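Local structure of uncharacterized protein (Nostoc punctiforme, 2QDR) at the interface of chains A and B. The protein is a putative dioxygenase with a double-stranded beta-helix (cupin-type) fold, whose substrate and reaction the structure alone does not show. Numbering follows the deposited sequence. Chains: chain A/B, Uncharacterized protein.

Contacts 1 and 2 are adjoining patches of one interface between two copies of the protein, with the centres of their C-alpha atoms about 7 Å apart. They share A:Trp127, at the start of strand 127-129, and B:Ile235, in strand 233-236; the indole and the isoleucine therefore join a partly polar patch, contact 1, to a largely apolar one, contact 2. Strand 296-298 of chain B serves both, with B:Tyr298 in contact 1 and B:Leu296 in contact 2. The two chains present different residues here, in an interface that is not an exact two-fold. The deposited assembly holds eight copies, but the structure alone does not show whether this pairing is the biological one.

Contact 1: the interface of chains A and B. Residues chain A 126-128; chain B 235, 298, 300.
The phenol of B:Tyr298 supplies the polar link in this patch between two double-stranded beta-helix chains: its hydroxyl OH accepts a hydrogen bond from the backbone N of A:Gln128, at 2.8 Å and nearly straight, with 173° at the hydrogen. A tyrosine suits this place because its long, rigid ring carries the hydroxyl across to the neighbouring main chain. CG of B:Tyr298 lies anti to its own backbone N (chi1 177°), which directs the ring towards chain A.

Aromatic packing accompanies that bond. The five-membered ring of A:Trp127 meets the tyrosine edge-to-face, their planes 79° apart, and its CD1 stands 4.0 Å from CE2 of B:Tyr298, over the rim of one face. B:Pro300 lays CD over the centre of the opposite face, its compact, rigid ring well suited to pack on the phenol.

Among the apolar contacts, the end methyl CD1 of B:Ile235 comes over the indole face at CD1 of A:Trp127 (3.3 Å), while CG of A:Glu126 lies over the centre of the opposite face. The extended A:Gln128 crosses B:Pro300 at about a right angle, its amide CD 3.4 Å from the proline CB. A phenylalanine in place of B:Tyr298 would probably keep the ring packing but leave the A:Gln128 amide N without this acceptor.

In the fold, short strand 127-129 of chain A thus meets the end of strand 296-298 of chain B and the loop that continues through B:Pro300.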
loop_
_atom_site.group_PDB
_atom_site.type_symbol
_atom_site.label_atom_id
_atom_site.label_comp_id
_atom_site.label_asym_id
_atom_site.label_seq_id
_atom_site.Cartn_x
_atom_site.Cartn_y
_atom_site.Cartn_z
ATOM N N GLU A 126 -33.682 7.346 25.157
ATOM C CA GLU A 126 -34.112 7.869 23.840
ATOM C C GLU A 126 -33.699 7.015 22.643
ATOM O O GLU A 126 -34.238 7.205 21.552
ATOM C CB GLU A 126 -33.558 9.286 23.607
ATOM C CG GLU A 126 -32.022 9.401 23.669
ATOM C CD GLU A 126 -31.518 10.755 23.307
ATOM O OE1 GLU A 126 -31.736 11.150 22.148
ATOM O OE2 GLU A 126 -30.838 11.383 24.144
ATOM N N TRP A 127 -32.765 6.081 22.837
ATOM C CA TRP A 127 -32.237 5.269 21.733
ATOM C C TRP A 127 -32.790 3.855 21.535
ATOM O O TRP A 127 -32.838 3.077 22.479
ATOM C CB TRP A 127 -30.731 5.139 21.916
ATOM C CG TRP A 127 -30.054 6.454 21.996
ATOM C CD1 TRP A 127 -29.818 7.312 20.968
ATOM C CD2 TRP A 127 -29.479 7.050 23.161
ATOM N NE1 TRP A 127 -29.152 8.421 21.421
ATOM C CE2 TRP A 127 -28.924 8.285 22.765
ATOM C CE3 TRP A 127 -29.396 6.669 24.511
ATOM C CZ2 TRP A 127 -28.297 9.145 23.666
ATOM C CZ3 TRP A 127 -28.762 7.522 25.407
ATOM C CH2 TRP A 127 -28.225 8.745 24.984
ATOM N N GLN A 128 -33.163 3.526 20.291
ATOM C CA GLN A 128 -33.655 2.191 19.951
ATOM C C GLN A 128 -32.474 1.265 19.776
ATOM O O GLN A 128 -31.426 1.683 19.321
ATOM C CB GLN A 128 -34.408 2.116 18.616
ATOM C CG GLN A 128 -35.701 2.903 18.449
ATOM C CD GLN A 128 -36.385 2.593 17.096
ATOM O OE1 GLN A 128 -35.890 1.793 16.295
ATOM N NE2 GLN A 128 -37.518 3.233 16.848
ATOM N N ILE B 235 -24.801 9.337 17.002
ATOM C CA ILE B 235 -24.747 9.528 18.434
ATOM C C ILE B 235 -23.295 9.964 18.649
ATOM O O ILE B 235 -22.354 9.214 18.334
ATOM C CB ILE B 235 -25.102 8.283 19.224
ATOM C CG1 ILE B 235 -26.559 7.903 18.964
ATOM C CG2 ILE B 235 -24.881 8.542 20.722
ATOM C CD1 ILE B 235 -26.961 6.545 19.494
ATOM N N TYR B 298 -26.575 5.674 13.754
ATOM C CA TYR B 298 -27.893 5.314 14.290
ATOM C C TYR B 298 -29.001 5.522 13.243
ATOM O O TYR B 298 -29.051 6.565 12.601
ATOM C CB TYR B 298 -28.079 6.143 15.575
ATOM C CG TYR B 298 -29.391 6.011 16.298
ATOM C CD1 TYR B 298 -29.799 4.787 16.794
ATOM C CD2 TYR B 298 -30.174 7.139 16.590
ATOM C CE1 TYR B 298 -31.006 4.662 17.491
ATOM C CE2 TYR B 298 -31.387 7.026 17.289
ATOM C CZ TYR B 298 -31.791 5.779 17.737
ATOM O OH TYR B 298 -32.973 5.610 18.411
ATOM N N PRO B 300 -32.988 4.406 13.432
ATOM C CA PRO B 300 -34.185 3.731 13.958
ATOM C C PRO B 300 -35.340 3.535 12.967
ATOM O O PRO B 300 -35.541 4.367 12.083
ATOM C CB PRO B 300 -34.637 4.683 15.069
ATOM C CG PRO B 300 -34.146 6.005 14.648
ATOM C CD PRO B 300 -32.819 5.742 14.040
#

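Contact 2: the interface of chains A and B. Residues chain A 127, 184-186; chain B 235, 267, 296.
A:Ala186 turns its backbone carbonyl towards B:Leu296 from an extended stretch, just after A:Pro185, whose phi/psi of -60/-43° is helix-like and puts a bend within strand 184-188. The partners belong to two copies of a double-stranded beta-helix protein of the DUF4437 family, and the patch is built largely from apolar side chains.

B:Leu296 brings its branched end against this bend. Its methyl CD1 lies 3.6 Å from O of A:Ala186 and 4.0 Å from the ring carbon CD of A:Pro185. CG of B:Leu296 sits beside its backbone N and anti to its carbonyl carbon (chi1 -53°), a turn that sets CG, and with it the branched end, towards chain A. CG2 of A:Ile184 lies against both methyls, 4.1 Å from CD1, the two side chains crossing at about a right angle.

B:Ile235 uses both branches. Besides its contact with the indole, CD1 meets CB of A:Ala186 at 3.9 Å, while the shorter branch CG2 packs 3.8 Å from CG of A:Pro185, the two lying antiparallel alongside one another. A beta-branched residue suits this place because it can fill two directions at once, and the small alanine probably lets it approach the strand.

A:Pro185 also rests CB over the same indole face of A:Trp127 that B:Ile235 meets, 3.7 Å above the plane and towards the rim. At the indole's edge, in its plane, the backbone O of B:Phe267 lies 3.8 Å from CZ2 of A:Trp127.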
loop_
_atom_site.group_PDB
_atom_site.type_symbol
_atom_site.label_atom_id
_atom_site.label_comp_id
_atom_site.label_asym_id
_atom_site.label_seq_id
_atom_site.Cartn_x
_atom_site.Cartn_y
_atom_site.Cartn_z
ATOM N N TRP A 127 -32.765 6.081 22.837
ATOM C CA TRP A 127 -32.237 5.269 21.733
ATOM C C TRP A 127 -32.790 3.855 21.535
ATOM O O TRP A 127 -32.838 3.077 22.479
ATOM C CB TRP A 127 -30.731 5.139 21.916
ATOM C CG TRP A 127 -30.054 6.454 21.996
ATOM C CD1 TRP A 127 -29.818 7.312 20.968
ATOM C CD2 TRP A 127 -29.479 7.050 23.161
ATOM N NE1 TRP A 127 -29.152 8.421 21.421
ATOM C CE2 TRP A 127 -28.924 8.285 22.765
ATOM C CE3 TRP A 127 -29.396 6.669 24.511
ATOM C CZ2 TRP A 127 -28.297 9.145 23.666
ATOM C CZ3 TRP A 127 -28.762 7.522 25.407
ATOM C CH2 TRP A 127 -28.225 8.745 24.984
ATOM N N ILE A 184 -21.244 3.357 25.788
ATOM C CA ILE A 184 -21.628 3.131 24.401
ATOM C C ILE A 184 -23.143 3.016 24.504
ATOM O O ILE A 184 -23.647 1.926 24.756
ATOM C CB ILE A 184 -20.963 1.869 23.803
ATOM C CG1 ILE A 184 -19.432 1.984 23.890
ATOM C CG2 ILE A 184 -21.426 1.634 22.328
ATOM C CD1 ILE A 184 -18.668 0.760 23.425
ATOM N N PRO A 185 -23.877 4.146 24.376
ATOM C CA PRO A 185 -25.352 4.080 24.514
ATOM C C PRO A 185 -26.085 3.173 23.522
ATOM O O PRO A 185 -26.984 2.446 23.937
ATOM C CB PRO A 185 -25.803 5.545 24.318
ATOM C CG PRO A 185 -24.657 6.247 23.719
ATOM C CD PRO A 185 -23.420 5.532 24.152
ATOM N N ALA A 186 -25.702 3.210 22.250
ATOM C CA ALA A 186 -26.359 2.390 21.237
ATOM C C ALA A 186 -25.503 2.276 19.992
ATOM O O ALA A 186 -25.183 3.291 19.385
ATOM C CB ALA A 186 -27.720 2.982 20.879
ATOM N N ILE B 235 -24.801 9.337 17.002
ATOM C CA ILE B 235 -24.747 9.528 18.434
ATOM C C ILE B 235 -23.295 9.964 18.649
ATOM O O ILE B 235 -22.354 9.214 18.334
ATOM C CB ILE B 235 -25.102 8.283 19.224
ATOM C CG1 ILE B 235 -26.559 7.903 18.964
ATOM C CG2 ILE B 235 -24.881 8.542 20.722
ATOM C CD1 ILE B 235 -26.961 6.545 19.494
ATOM N N PHE B 267 -23.202 13.311 23.881
ATOM C CA PHE B 267 -24.327 12.375 23.639
ATOM C C PHE B 267 -25.516 12.952 22.853
ATOM O O PHE B 267 -26.642 12.506 23.023
ATOM C CB PHE B 267 -24.776 11.708 24.955
ATOM C CG PHE B 267 -23.640 11.101 25.704
ATOM C CD1 PHE B 267 -23.057 9.919 25.256
ATOM C CD2 PHE B 267 -23.131 11.715 26.825
ATOM C CE1 PHE B 267 -21.981 9.362 25.920
ATOM C CE2 PHE B 267 -22.072 11.165 27.494
ATOM C CZ PHE B 267 -21.486 9.977 27.041
ATOM N N LEU B 296 -21.115 6.786 16.659
ATOM C CA LEU B 296 -22.034 5.683 16.457
ATOM C C LEU B 296 -23.159 5.969 15.471
ATOM O O LEU B 296 -24.038 6.776 15.770
ATOM C CB LEU B 296 -22.620 5.353 17.836
ATOM C CG LEU B 296 -21.611 5.097 18.975
ATOM C CD1 LEU B 296 -22.274 5.149 20.332
ATOM C CD2 LEU B 296 -20.887 3.770 18.763
#